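Local coordinates for protein virC2 (Agrobacterium tumefaciens, PDB 2RH3), which probably binds DNA through the C-terminal ribbon-helix-helix part present here, thereby enhancing T-DNA transfer and virulence in crown gall tumour formation, at residues Glu83-His88 against Arg98-Lys103; Asp41-Leu46 against Arg75-Ser80; Lys56-Pro61 against Cys111-Glu116; Arg36-Asp41 against Thr106-Cys111; Ser26-Leu31 against Ile69-Ser74. All coordinates share one frame; numbering follows the deposited sequence. Where two conformers were deposited one is given.

Contact 1: residues Glu83-His88 against Arg98-Lys103; sequences EAARNH and RAFGHK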
# COMPACT_ATOMS: atom_id res chain seq x y z
N GLU A 83 2.34 -2.55 -16.33
CA GLU A 83 3.60 -2.89 -16.97
C GLU A 83 4.76 -2.13 -16.31
O GLU A 83 5.78 -2.74 -15.96
CB GLU A 83 3.56 -2.62 -18.48
CG GLU A 83 4.89 -2.91 -19.18
CD GLU A 83 4.73 -3.40 -20.61
OE1 GLU A 83 3.75 -3.01 -21.29
OE2 GLU A 83 5.60 -4.18 -21.06
N ALA A 84 4.59 -0.82 -16.12
CA ALA A 84 5.59 -0.00 -15.45
C ALA A 84 5.87 -0.50 -14.02
O ALA A 84 7.02 -0.62 -13.61
CB ALA A 84 5.17 1.47 -15.46
N ALA A 85 4.80 -0.79 -13.27
CA ALA A 85 4.90 -1.36 -11.92
C ALA A 85 5.67 -2.69 -11.90
O ALA A 85 6.60 -2.86 -11.12
CB ALA A 85 3.51 -1.55 -11.31
N ARG A 86 5.26 -3.62 -12.76
CA ARG A 86 5.91 -4.94 -12.87
C ARG A 86 7.39 -4.86 -13.23
O ARG A 86 8.20 -5.61 -12.70
CB ARG A 86 5.17 -5.84 -13.86
CG ARG A 86 4.07 -6.66 -13.20
CD ARG A 86 3.71 -7.89 -14.01
NE ARG A 86 3.35 -9.01 -13.13
CZ ARG A 86 2.14 -9.24 -12.64
NH1 ARG A 86 1.12 -8.42 -12.93
NH2 ARG A 86 1.93 -10.29 -11.86
N ASN A 87 7.73 -3.95 -14.14
CA ASN A 87 9.13 -3.76 -14.53
C ASN A 87 10.02 -3.46 -13.32
O ASN A 87 11.19 -3.83 -13.28
CB ASN A 87 9.26 -2.63 -15.54
CG ASN A 87 8.77 -3.01 -16.93
OD1 ASN A 87 8.53 -2.12 -17.76
ND2 ASN A 87 8.66 -4.30 -17.20
N HIS A 88 9.44 -2.77 -12.34
CA HIS A 88 10.16 -2.32 -11.16
C HIS A 88 10.08 -3.28 -9.98
O HIS A 88 11.11 -3.61 -9.38
CB HIS A 88 9.65 -0.94 -10.74
CG HIS A 88 10.28 -0.43 -9.48
ND1 HIS A 88 11.59 -0.03 -9.42
CD2 HIS A 88 9.77 -0.24 -8.24
CE1 HIS A 88 11.87 0.39 -8.19
NE2 HIS A 88 10.77 0.26 -7.46
N ARG A 98 0.24 -12.71 -6.64
CA ARG A 98 -0.02 -12.39 -5.23
C ARG A 98 1.14 -11.61 -4.62
O ARG A 98 0.93 -10.60 -3.95
CB ARG A 98 -0.30 -13.66 -4.41
CG ARG A 98 -0.58 -13.39 -2.93
CD ARG A 98 -0.14 -14.53 -2.00
NE ARG A 98 1.29 -14.84 -2.07
CZ ARG A 98 2.28 -14.02 -1.68
NH1 ARG A 98 2.03 -12.80 -1.21
NH2 ARG A 98 3.54 -14.43 -1.80
N ALA A 99 2.37 -12.07 -4.87
CA ALA A 99 3.56 -11.40 -4.36
C ALA A 99 3.70 -10.00 -4.96
O ALA A 99 4.04 -9.05 -4.24
CB ALA A 99 4.81 -12.22 -4.63
N PHE A 100 3.43 -9.87 -6.26
CA PHE A 100 3.44 -8.56 -6.91
C PHE A 100 2.41 -7.60 -6.29
O PHE A 100 2.74 -6.44 -6.00
CB PHE A 100 3.25 -8.68 -8.44
CG PHE A 100 2.97 -7.36 -9.12
CD1 PHE A 100 1.70 -7.08 -9.61
CD2 PHE A 100 3.96 -6.39 -9.22
CE1 PHE A 100 1.42 -5.85 -10.22
CE2 PHE A 100 3.70 -5.15 -9.83
CZ PHE A 100 2.43 -4.88 -10.33
N GLY A 101 1.19 -8.09 -6.09
CA GLY A 101 0.11 -7.28 -5.48
C GLY A 101 0.41 -6.82 -4.06
O GLY A 101 0.05 -5.71 -3.66
N HIS A 102 1.09 -7.67 -3.30
CA HIS A 102 1.54 -7.30 -1.97
C HIS A 102 2.57 -6.18 -2.05
O HIS A 102 2.48 -5.21 -1.30
CB HIS A 102 2.13 -8.50 -1.23
CG HIS A 102 2.61 -8.18 0.15
ND1 HIS A 102 1.76 -7.90 1.20
CD2 HIS A 102 3.87 -8.10 0.66
CE1 HIS A 102 2.46 -7.66 2.29
NE2 HIS A 102 3.75 -7.77 1.99
N LYS A 103 3.52 -6.30 -2.98
CA LYS A 103 4.57 -5.29 -3.17
C LYS A 103 3.97 -3.95 -3.58
O LYS A 103 4.35 -2.89 -3.06
CB LYS A 103 5.59 -5.75 -4.22
CG LYS A 103 6.50 -6.84 -3.71
CD LYS A 103 7.64 -7.10 -4.69
CE LYS A 103 8.40 -8.37 -4.36
NZ LYS A 103 9.08 -8.32 -3.03

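Contact 2: residues Asp41-Leu46 against Arg75-Ser80; sequences DFENML and RMFPVS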
# COMPACT_ATOMS: atom_id res chain seq x y z
N ASP A 41 -3.38 7.90 -5.71
CA ASP A 41 -2.19 8.75 -5.72
C ASP A 41 -1.05 8.05 -6.46
O ASP A 41 -0.35 8.67 -7.27
CB ASP A 41 -1.74 9.09 -4.28
CG ASP A 41 -2.77 9.92 -3.49
OD1 ASP A 41 -3.65 10.56 -4.10
OD2 ASP A 41 -2.69 9.92 -2.24
N PHE A 42 -0.90 6.75 -6.20
CA PHE A 42 0.23 5.95 -6.71
C PHE A 42 0.16 5.75 -8.22
O PHE A 42 1.20 5.74 -8.88
CB PHE A 42 0.32 4.60 -6.00
CG PHE A 42 1.71 4.02 -5.95
CD1 PHE A 42 2.72 4.67 -5.23
CD2 PHE A 42 2.01 2.84 -6.60
CE1 PHE A 42 4.01 4.14 -5.17
CE2 PHE A 42 3.30 2.30 -6.55
CZ PHE A 42 4.30 2.95 -5.83
N GLU A 43 -1.05 5.59 -8.74
CA GLU A 43 -1.30 5.45 -10.19
C GLU A 43 -0.67 6.58 -10.97
O GLU A 43 -0.07 6.36 -12.04
CB GLU A 43 -2.80 5.46 -10.49
CG GLU A 43 -3.47 4.11 -10.57
CD GLU A 43 -4.90 4.23 -11.05
OE1 GLU A 43 -5.70 4.96 -10.41
OE2 GLU A 43 -5.24 3.61 -12.08
N ASN A 44 -0.82 7.80 -10.46
CA ASN A 44 -0.28 8.98 -11.11
C ASN A 44 1.25 9.02 -11.06
O ASN A 44 1.88 9.63 -11.92
CB ASN A 44 -0.89 10.26 -10.52
CG ASN A 44 -2.39 10.35 -10.73
OD1 ASN A 44 -2.94 9.84 -11.72
ND2 ASN A 44 -3.08 11.01 -9.80
N MET A 45 1.82 8.34 -10.07
CA MET A 45 3.28 8.20 -9.93
C MET A 45 3.84 7.08 -10.81
O MET A 45 5.02 7.10 -11.17
CB MET A 45 3.65 7.93 -8.47
CG MET A 45 3.32 9.07 -7.54
SD MET A 45 3.36 8.62 -5.81
CE MET A 45 5.05 8.08 -5.62
N LEU A 46 3.00 6.10 -11.14
CA LEU A 46 3.39 5.04 -12.05
C LEU A 46 3.55 5.63 -13.44
O LEU A 46 4.52 5.34 -14.15
CB LEU A 46 2.35 3.92 -12.07
CG LEU A 46 2.28 3.08 -10.79
CD1 LEU A 46 1.05 2.18 -10.78
CD2 LEU A 46 3.55 2.26 -10.59
N ARG A 75 -8.33 -4.01 -7.56
CA ARG A 75 -8.55 -2.70 -8.18
C ARG A 75 -8.13 -2.77 -9.65
O ARG A 75 -7.19 -3.48 -10.00
CB ARG A 75 -7.75 -1.61 -7.45
CG ARG A 75 -8.19 -0.18 -7.78
CD ARG A 75 -7.41 0.83 -6.96
NE ARG A 75 -7.73 2.22 -7.30
CZ ARG A 75 -7.13 2.92 -8.26
NH1 ARG A 75 -7.49 4.17 -8.49
NH2 ARG A 75 -6.17 2.37 -8.99
N MET A 76 -8.84 -2.02 -10.49
CA MET A 76 -8.53 -1.93 -11.91
C MET A 76 -7.44 -0.91 -12.16
O MET A 76 -7.50 0.22 -11.67
CB MET A 76 -9.78 -1.53 -12.72
CG MET A 76 -11.00 -2.40 -12.48
SD MET A 76 -10.78 -4.09 -13.05
CE MET A 76 -12.45 -4.73 -12.85
N PHE A 77 -6.42 -1.31 -12.93
CA PHE A 77 -5.35 -0.42 -13.35
C PHE A 77 -5.22 -0.47 -14.87
O PHE A 77 -5.39 -1.54 -15.46
CB PHE A 77 -4.01 -0.85 -12.75
CG PHE A 77 -3.93 -0.70 -11.25
CD1 PHE A 77 -3.48 0.48 -10.68
CD2 PHE A 77 -4.25 -1.77 -10.42
CE1 PHE A 77 -3.38 0.61 -9.29
CE2 PHE A 77 -4.16 -1.65 -9.04
CZ PHE A 77 -3.72 -0.46 -8.47
N PRO A 78 -4.91 0.67 -15.50
CA PRO A 78 -4.52 0.61 -16.91
C PRO A 78 -3.30 -0.31 -17.09
O PRO A 78 -2.39 -0.29 -16.25
CB PRO A 78 -4.16 2.06 -17.25
CG PRO A 78 -4.87 2.89 -16.22
CD PRO A 78 -4.93 2.05 -14.98
N VAL A 79 -3.30 -1.10 -18.16
CA VAL A 79 -2.26 -2.10 -18.43
C VAL A 79 -0.87 -1.49 -18.59
O VAL A 79 0.14 -2.10 -18.20
CB VAL A 79 -2.61 -2.97 -19.68
CG1 VAL A 79 -1.41 -3.75 -20.18
CG2 VAL A 79 -3.76 -3.92 -19.37
N SER A 80 -0.82 -0.29 -19.16
CA SER A 80 0.41 0.48 -19.32
C SER A 80 1.11 0.74 -17.98
O SER A 80 2.33 0.58 -17.86
CB SER A 80 0.11 1.80 -20.03
OG SER A 80 0.95 2.85 -19.59

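Contact 3: residues Lys56-Pro61 against Cys111-Glu116; sequences KSYPIP and CFFARE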
# COMPACT_ATOMS: atom_id res chain seq x y z
N LYS A 56 9.36 1.74 0.10
CA LYS A 56 8.88 0.42 -0.31
C LYS A 56 7.99 -0.24 0.75
O LYS A 56 7.08 -1.00 0.41
CB LYS A 56 10.06 -0.50 -0.66
CG LYS A 56 10.83 -0.08 -1.91
CD LYS A 56 10.24 -0.72 -3.16
CE LYS A 56 10.76 -0.05 -4.42
NZ LYS A 56 10.06 1.24 -4.68
N SER A 57 8.26 0.05 2.01
CA SER A 57 7.54 -0.56 3.13
C SER A 57 7.48 0.36 4.35
O SER A 57 8.00 1.47 4.34
CB SER A 57 8.17 -1.90 3.51
OG SER A 57 9.54 -1.73 3.81
N TYR A 58 6.85 -0.15 5.41
CA TYR A 58 6.60 0.61 6.63
C TYR A 58 6.60 -0.33 7.83
O TYR A 58 6.42 -1.55 7.65
CB TYR A 58 5.26 1.35 6.55
CG TYR A 58 4.11 0.46 6.10
CD1 TYR A 58 3.36 -0.27 7.04
CD2 TYR A 58 3.80 0.33 4.75
CE1 TYR A 58 2.33 -1.10 6.64
CE2 TYR A 58 2.78 -0.51 4.32
CZ TYR A 58 2.03 -1.21 5.28
OH TYR A 58 1.00 -2.03 4.88
N PRO A 59 6.80 0.21 9.04
CA PRO A 59 6.79 -0.64 10.24
C PRO A 59 5.43 -1.29 10.49
O PRO A 59 4.39 -0.64 10.37
CB PRO A 59 7.12 0.34 11.37
CG PRO A 59 7.79 1.48 10.71
CD PRO A 59 7.06 1.62 9.40
N ILE A 60 5.45 -2.58 10.85
CA ILE A 60 4.25 -3.32 11.25
C ILE A 60 4.33 -3.69 12.75
O ILE A 60 5.42 -3.70 13.33
CB ILE A 60 4.04 -4.55 10.36
CG1 ILE A 60 5.26 -5.48 10.43
CG2 ILE A 60 3.74 -4.11 8.90
CD1 ILE A 60 4.93 -6.94 10.25
N PRO A 61 3.17 -3.97 13.40
CA PRO A 61 3.22 -4.21 14.85
C PRO A 61 3.92 -5.52 15.22
O PRO A 61 3.86 -6.48 14.44
CB PRO A 61 1.74 -4.29 15.27
CG PRO A 61 0.94 -3.87 14.09
CD PRO A 61 1.79 -4.04 12.87
N CYS A 111 4.13 5.09 0.71
CA CYS A 111 4.13 6.43 0.12
C CYS A 111 3.12 7.38 0.81
O CYS A 111 3.43 8.53 1.10
CB CYS A 111 3.83 6.33 -1.38
SG CYS A 111 4.04 7.85 -2.30
N PHE A 112 1.92 6.87 1.07
CA PHE A 112 0.86 7.61 1.74
C PHE A 112 1.32 7.97 3.16
O PHE A 112 1.18 9.12 3.60
CB PHE A 112 -0.41 6.73 1.80
CG PHE A 112 -1.59 7.42 2.42
CD1 PHE A 112 -2.55 8.05 1.63
CD2 PHE A 112 -1.74 7.45 3.81
CE1 PHE A 112 -3.64 8.70 2.21
CE2 PHE A 112 -2.82 8.10 4.39
CZ PHE A 112 -3.77 8.72 3.59
N PHE A 113 1.87 6.99 3.88
CA PHE A 113 2.33 7.21 5.24
C PHE A 113 3.51 8.18 5.32
O PHE A 113 3.57 9.00 6.23
CB PHE A 113 2.69 5.90 5.94
CG PHE A 113 1.56 4.89 6.02
CD1 PHE A 113 0.21 5.28 6.21
CD2 PHE A 113 1.85 3.53 5.96
CE1 PHE A 113 -0.81 4.33 6.28
CE2 PHE A 113 0.84 2.57 6.05
CZ PHE A 113 -0.50 2.97 6.20
N ALA A 114 4.44 8.10 4.36
CA ALA A 114 5.58 9.03 4.33
C ALA A 114 5.11 10.46 4.06
O ALA A 114 5.65 11.43 4.61
CB ALA A 114 6.62 8.59 3.30
N ARG A 115 4.08 10.58 3.22
CA ARG A 115 3.51 11.89 2.88
C ARG A 115 2.85 12.49 4.12
O ARG A 115 3.02 13.67 4.40
CB ARG A 115 2.51 11.76 1.73
CG ARG A 115 2.07 13.12 1.13
CD ARG A 115 1.10 12.94 -0.06
NE ARG A 115 1.61 12.06 -1.12
CZ ARG A 115 2.45 12.43 -2.09
NH1 ARG A 115 2.91 13.67 -2.16
NH2 ARG A 115 2.84 11.54 -2.99
N GLU A 116 2.13 11.65 4.86
CA GLU A 116 1.56 12.06 6.15
C GLU A 116 2.62 12.64 7.07
O GLU A 116 2.47 13.73 7.60
CB GLU A 116 0.95 10.86 6.86
CG GLU A 116 -0.50 10.61 6.65
CD GLU A 116 -1.02 9.59 7.65
OE1 GLU A 116 -0.91 8.39 7.36
OE2 GLU A 116 -1.54 10.00 8.72

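Contact 4: residues Arg36-Asp41 against Thr106-Cys111; sequences RRALGD and TAALAC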
# COMPACT_ATOMS: atom_id res chain seq x y z
N ARG A 36 -7.49 2.86 -0.96
CA ARG A 36 -8.24 3.42 -2.10
C ARG A 36 -7.61 4.73 -2.55
O ARG A 36 -7.37 4.95 -3.76
CB ARG A 36 -9.71 3.61 -1.71
CG ARG A 36 -10.60 4.14 -2.83
CD ARG A 36 -12.06 4.20 -2.42
NE ARG A 36 -12.66 2.87 -2.31
CZ ARG A 36 -13.17 2.36 -1.20
NH1 ARG A 36 -13.17 3.08 -0.08
NH2 ARG A 36 -13.68 1.14 -1.20
N ARG A 37 -7.32 5.60 -1.58
CA ARG A 37 -6.72 6.89 -1.84
C ARG A 37 -5.25 6.71 -2.24
O ARG A 37 -4.79 7.32 -3.20
CB ARG A 37 -6.82 7.79 -0.61
CG ARG A 37 -6.11 9.13 -0.75
CD ARG A 37 -6.78 10.02 -1.77
NE ARG A 37 -6.11 11.31 -1.86
CZ ARG A 37 -6.68 12.43 -2.32
NH1 ARG A 37 -7.94 12.43 -2.74
NH2 ARG A 37 -5.98 13.56 -2.34
N ALA A 38 -4.53 5.89 -1.48
CA ALA A 38 -3.11 5.62 -1.73
C ALA A 38 -2.88 5.06 -3.15
O ALA A 38 -1.96 5.49 -3.84
CB ALA A 38 -2.54 4.69 -0.68
N LEU A 39 -3.74 4.15 -3.59
CA LEU A 39 -3.57 3.57 -4.93
C LEU A 39 -3.92 4.57 -6.02
O LEU A 39 -3.34 4.52 -7.11
CB LEU A 39 -4.38 2.27 -5.09
CG LEU A 39 -3.92 1.09 -4.23
CD1 LEU A 39 -5.05 0.09 -4.03
CD2 LEU A 39 -2.66 0.41 -4.80
N GLY A 40 -4.85 5.47 -5.72
CA GLY A 40 -5.18 6.56 -6.64
C GLY A 40 -4.00 7.50 -6.83
O GLY A 40 -3.64 7.83 -7.96
N ASP A 41 -3.38 7.90 -5.71
CA ASP A 41 -2.19 8.75 -5.72
C ASP A 41 -1.05 8.05 -6.46
O ASP A 41 -0.35 8.67 -7.27
CB ASP A 41 -1.74 9.09 -4.28
CG ASP A 41 -2.77 9.92 -3.49
OD1 ASP A 41 -3.65 10.56 -4.10
OD2 ASP A 41 -2.69 9.92 -2.24
N THR A 106 1.78 -2.44 -0.68
CA THR A 106 2.65 -2.03 0.40
C THR A 106 3.41 -0.74 0.06
O THR A 106 3.51 0.16 0.90
CB THR A 106 3.59 -3.19 0.83
OG1 THR A 106 2.79 -4.26 1.34
CG2 THR A 106 4.58 -2.72 1.89
N ALA A 107 3.91 -0.64 -1.17
CA ALA A 107 4.58 0.58 -1.63
C ALA A 107 3.63 1.78 -1.67
O ALA A 107 4.00 2.87 -1.27
CB ALA A 107 5.20 0.37 -3.02
N ALA A 108 2.41 1.56 -2.16
CA ALA A 108 1.41 2.62 -2.24
C ALA A 108 1.13 3.19 -0.84
O ALA A 108 1.07 4.40 -0.62
CB ALA A 108 0.16 2.09 -2.89
N LEU A 109 0.98 2.29 0.12
CA LEU A 109 0.74 2.70 1.51
C LEU A 109 1.96 3.36 2.13
O LEU A 109 1.84 4.36 2.83
CB LEU A 109 0.28 1.50 2.33
CG LEU A 109 -1.14 1.02 2.05
CD1 LEU A 109 -1.32 -0.37 2.68
CD2 LEU A 109 -2.20 2.00 2.56
N ALA A 110 3.14 2.79 1.88
CA ALA A 110 4.37 3.36 2.39
C ALA A 110 4.51 4.82 1.96
O ALA A 110 4.93 5.66 2.74
CB ALA A 110 5.56 2.53 1.92
N CYS A 111 4.13 5.09 0.71
CA CYS A 111 4.13 6.43 0.12
C CYS A 111 3.12 7.38 0.81
O CYS A 111 3.43 8.53 1.10
CB CYS A 111 3.83 6.33 -1.38
SG CYS A 111 4.04 7.85 -2.30
O HOH W 1 0.50 6.57 -2.46

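Contact 5: residues Ser26-Leu31 against Ile69-Ser74; sequences SPSKSL and IIVQTS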
# COMPACT_ATOMS: atom_id res chain seq x y z
N SER A 26 -13.13 -1.13 11.68
CA SER A 26 -12.20 -2.25 11.84
C SER A 26 -10.83 -1.95 11.20
O SER A 26 -10.73 -1.07 10.34
CB SER A 26 -12.77 -3.53 11.21
OG SER A 26 -12.80 -3.43 9.79
N PRO A 27 -9.76 -2.64 11.64
CA PRO A 27 -8.48 -2.49 10.94
C PRO A 27 -8.59 -2.73 9.44
O PRO A 27 -7.99 -1.99 8.66
CB PRO A 27 -7.57 -3.53 11.61
CG PRO A 27 -8.10 -3.61 12.98
CD PRO A 27 -9.62 -3.51 12.82
N SER A 28 -9.38 -3.73 9.04
CA SER A 28 -9.57 -4.08 7.62
C SER A 28 -10.23 -2.95 6.84
O SER A 28 -9.72 -2.54 5.79
CB SER A 28 -10.40 -5.36 7.48
OG SER A 28 -10.54 -5.69 6.11
N LYS A 29 -11.36 -2.46 7.34
CA LYS A 29 -12.08 -1.34 6.73
C LYS A 29 -11.19 -0.10 6.65
O LYS A 29 -11.12 0.59 5.62
CB LYS A 29 -13.35 -1.01 7.50
CG LYS A 29 -13.96 0.34 7.14
CD LYS A 29 -15.47 0.34 7.23
CE LYS A 29 -16.03 1.48 6.39
NZ LYS A 29 -17.47 1.69 6.61
N SER A 30 -10.51 0.18 7.76
CA SER A 30 -9.66 1.37 7.85
C SER A 30 -8.55 1.31 6.79
O SER A 30 -8.29 2.31 6.10
CB SER A 30 -9.08 1.51 9.26
OG SER A 30 -10.12 1.69 10.22
N LEU A 31 -7.88 0.16 6.68
CA LEU A 31 -6.79 0.05 5.71
C LEU A 31 -7.30 0.13 4.27
O LEU A 31 -6.64 0.71 3.42
CB LEU A 31 -5.95 -1.21 5.95
CG LEU A 31 -4.53 -1.15 5.34
CD1 LEU A 31 -3.73 0.02 5.94
CD2 LEU A 31 -3.79 -2.45 5.51
N ILE A 69 -3.04 -9.43 10.86
CA ILE A 69 -4.08 -9.07 9.92
C ILE A 69 -3.46 -8.82 8.54
O ILE A 69 -2.54 -8.01 8.41
CB ILE A 69 -4.87 -7.80 10.40
CG1 ILE A 69 -5.61 -8.09 11.71
CG2 ILE A 69 -5.84 -7.29 9.32
CD1 ILE A 69 -5.95 -6.85 12.52
N ILE A 70 -3.90 -9.58 7.54
CA ILE A 70 -3.60 -9.25 6.16
C ILE A 70 -4.90 -8.91 5.46
O ILE A 70 -5.87 -9.68 5.48
CB ILE A 70 -2.78 -10.37 5.42
CG1 ILE A 70 -2.29 -9.85 4.05
CG2 ILE A 70 -3.59 -11.67 5.30
CD1 ILE A 70 -1.15 -10.64 3.45
N VAL A 71 -4.93 -7.73 4.87
CA VAL A 71 -6.11 -7.22 4.19
C VAL A 71 -6.00 -7.53 2.69
O VAL A 71 -4.94 -7.30 2.10
CB VAL A 71 -6.26 -5.70 4.45
CG1 VAL A 71 -7.60 -5.20 3.96
CG2 VAL A 71 -6.09 -5.42 5.94
N GLN A 72 -7.07 -8.04 2.10
CA GLN A 72 -7.09 -8.45 0.69
C GLN A 72 -8.07 -7.61 -0.11
O GLN A 72 -9.20 -7.38 0.33
CB GLN A 72 -7.47 -9.93 0.54
CG GLN A 72 -6.64 -10.90 1.36
CD GLN A 72 -5.35 -11.31 0.68
OE1 GLN A 72 -5.17 -11.13 -0.53
NE2 GLN A 72 -4.44 -11.88 1.47
N THR A 73 -7.65 -7.16 -1.29
CA THR A 73 -8.49 -6.32 -2.13
C THR A 73 -8.10 -6.45 -3.60
O THR A 73 -7.08 -7.06 -3.92
CB THR A 73 -8.42 -4.83 -1.67
OG1 THR A 73 -9.56 -4.11 -2.17
CG2 THR A 73 -7.15 -4.14 -2.15
N SER A 74 -8.94 -5.91 -4.48
CA SER A 74 -8.59 -5.77 -5.89
C SER A 74 -8.93 -4.37 -6.42
O SER A 74 -9.69 -3.63 -5.79
CB SER A 74 -9.23 -6.88 -6.75
OG SER A 74 -10.63 -6.72 -6.90

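Contact 1: residues Glu83-His88 against Arg98-Lys103
Phe100 pushes its ring out of helix 97-118 into the angle between Ala85 and Arg86 of helix 79-89, and nearly all of this contact is built round that one ring. Its outer end is tightly held. The methyl CB of Ala85 meets the ring edge in plane, 3.6 Å from CZ of Phe100, while the CG methylene of Arg86 lies over one face, 3.8 Å from the ring centroid, in a CH-pi contact. Alanine suits its place because a lone methyl lets the large ring come close to the helix backbone. Arg86 then bends at chi3 (145°), which brings its guanidinium back over the same face of the ring. There it sits over the rim, near CD1, with CZ of Arg86 4.3 Å from the centroid in an off-centre cation-pi contact and the two planes tilted 30° apart. This is the more open side: Arg86 stays partly exposed, its NE making a long, weak ion pair with Asp90. Its methylene CG thus packs on the buried ring, and its charged end probably borders solvent. Phe100 also touches Phe89, and Ala85 reaches Leu46 of helix 27-47, so helix 79-89 lies against both long helices, with Ala85 touching each.

Contact 2: residues Asp41-Leu46 against Arg75-Ser80
Glu43 of helix 27-47 and Arg75 near the end of strand 71-76 approach from opposite directions and join in a salt bridge, with NH1 of Arg75 donating to OE1 of Glu43 over 2.7 Å. The N-H...O angle is 152°. The oxygen lies almost in the guanidinium plane, whereas the donor stands 52° out of the carboxylate plane; the two flat groups are nearly perpendicular, at 87°. Arginine suits this place because its chain, extended from CG to NE, spans the gap from strand to helix. NH2 of Arg75 is also close, 3.0 Å from OE1 of Glu43, without counting as a second hydrogen bond. OE2 of Glu43 turns toward Pro78, where it comes within 3.3 Å of CD. Further in, the methylene CG of Glu43 meets the edge of the Phe77 ring, 3.6 Å from CD1. Phe77 itself is buried, resting on Val3 of strand 2-7 and Ile82 of helix 79-89, whereas Pro78, the N-cap residue of that helix, is exposed. Glutamate therefore serves twice, with its CG methylene against an aromatic edge and a carboxylate against a cation. Because the pair is only partly exposed, each charge would be expected to stabilise the ionised form of the other.

Contact 3: residues Lys56-Pro61 against Cys111-Glu116
Tyr58 meets Phe113 in a T-shaped pair that lays the loop after helix 27-47 on helix 97-118, the face of the tyrosine receiving the edge of the phenylalanine. Tyr58 CB, already directed at the helix, is 4.1 Å from CD2 of Phe113. The next atom, CG of Tyr58, makes the closest approach of the contact, 3.8 Å from Phe113 CD2. A first torsion of 49°, the crowded position between backbone N and carbonyl carbon, swings the ring toward Phe113, and a chi2 of 89° turns its face to that residue. Round the ring, Tyr58 CD1 and CD2 are each 3.9 Å from Phe113 CE2, and Tyr58 CE1, CE2 and CZ are each 4.0 Å from Phe113 CE2. Such even spacing means that Phe113 CE2 sits over the ring centre. The planes stand at 89° and the centroids 5.0 Å apart. Beyond CZ the hydroxyl hydrogen-bonds to the backbone O of Arg8. Tyrosine suits this loop position: its pi face packs on a ring edge while its hydroxyl satisfies a backbone carbonyl. Phe113, wholly apolar, fits the buried side. The geometry sets the slightly positive ring hydrogens of Phe113 against the electron-rich tyrosine face, a weak electrostatic attraction added to the packing.

Contact 4: residues Arg36-Asp41 against Thr106-Cys111
The carbonyls of Ala38 and Ala108 are bridged by one water, which donates to both: it stands 3.0 Å from Ala38 O and 2.9 Å from Ala108 O. The water thus ties together two segments with no direct hydrogen bond between them. They cross nearly at right angles, 94° between the short segments, with their axes 8.5 Å apart. The CA atoms of Ala38 and Ala108 come to 5.4 Å because neither residue has more than a methyl. Small methyls also fit between backbones: CB of Ala38 rests 3.6 Å from Ala108 O. Larger residues fill the flanks. With CG opposite its carbonyl carbon (chi1 -66°), Leu39 brings CD2 to CB of Ala108 at 3.8 Å, and CD2 of Leu109 leans on CB of Ala38 at 4.2 Å. Their branched apolar ends suit this buried crossing. Leu39 also touches Leu5, and Leu109 touches Ala7, both on strand 2-7, while Phe112 lies against Ala38. The crossing of helices 27-47 and 97-118 is centred about 5 Å from the centre of the chain, with the ribbon packed beside it.

Contact 5: residues Ser26-Leu31 against Ile69-Ser74
The pyrrolidine ring of Pro27 is the one cyclic group to meet the other segment, and CD1 of Ile69 touches it at CB (3.8 Å) and CG (3.9 Å). The two side chains cross at about a right angle, so that the methyl end of the isoleucine meets the proline ring. This contact brings the start of helix 27-47 against the ribbon of the ribbon-helix-helix fold, the antiparallel pair of strands 2-7 and 71-76. Val71 is its central residue. Held in the ribbon by backbone hydrogen bonding with Ala7, it turns its side chain to the helix, as suits a compact branched residue close to the backbone. With CG1 opposite the backbone N (chi1 -170°), CG2 falls opposite the carbonyl carbon and is turned to buried Leu31, where it lies 3.8 Å from CD2. Gln72 in the strand, and Ile70 just before it, point away from the helix; in ribbon-helix-helix relatives it is the face of the ribbon turned from the helices that enters the DNA major groove, so these residues may lie on the corresponding surface. Proline suits the first turn of the helix, where its missing N-H costs no bond, and Ser26 is the N-cap before it. The Ser26 backbone O accepts from both N and OG of Ser30, while Ser26 OG accepts from Lys29 N at 3.0 Å, nearly straight at 168°.

Overall arrangement
From the N terminus, strand 2-7 and helix 16-21 precede helix 27-47, which enters contact 5, contact 4 and contact 2 in turn, the last two sharing Asp41. The loop after it supplies 56-61 to contact 3. Strand 71-76 then closes contact 5 and, at its end, contact 2; these two cross along the chain. Helix 79-89 opens contact 1, closed by the start of helix 97-118 and nested inside contacts 3 and 4. That helix next closes contact 4, which encloses contact 2 and crosses contact 5, and finally contact 3, which crosses contacts 2, 4 and 5. Together the five contacts tie the ribbon, helix 79-89 and loop 56-61 to the two crossed long helices.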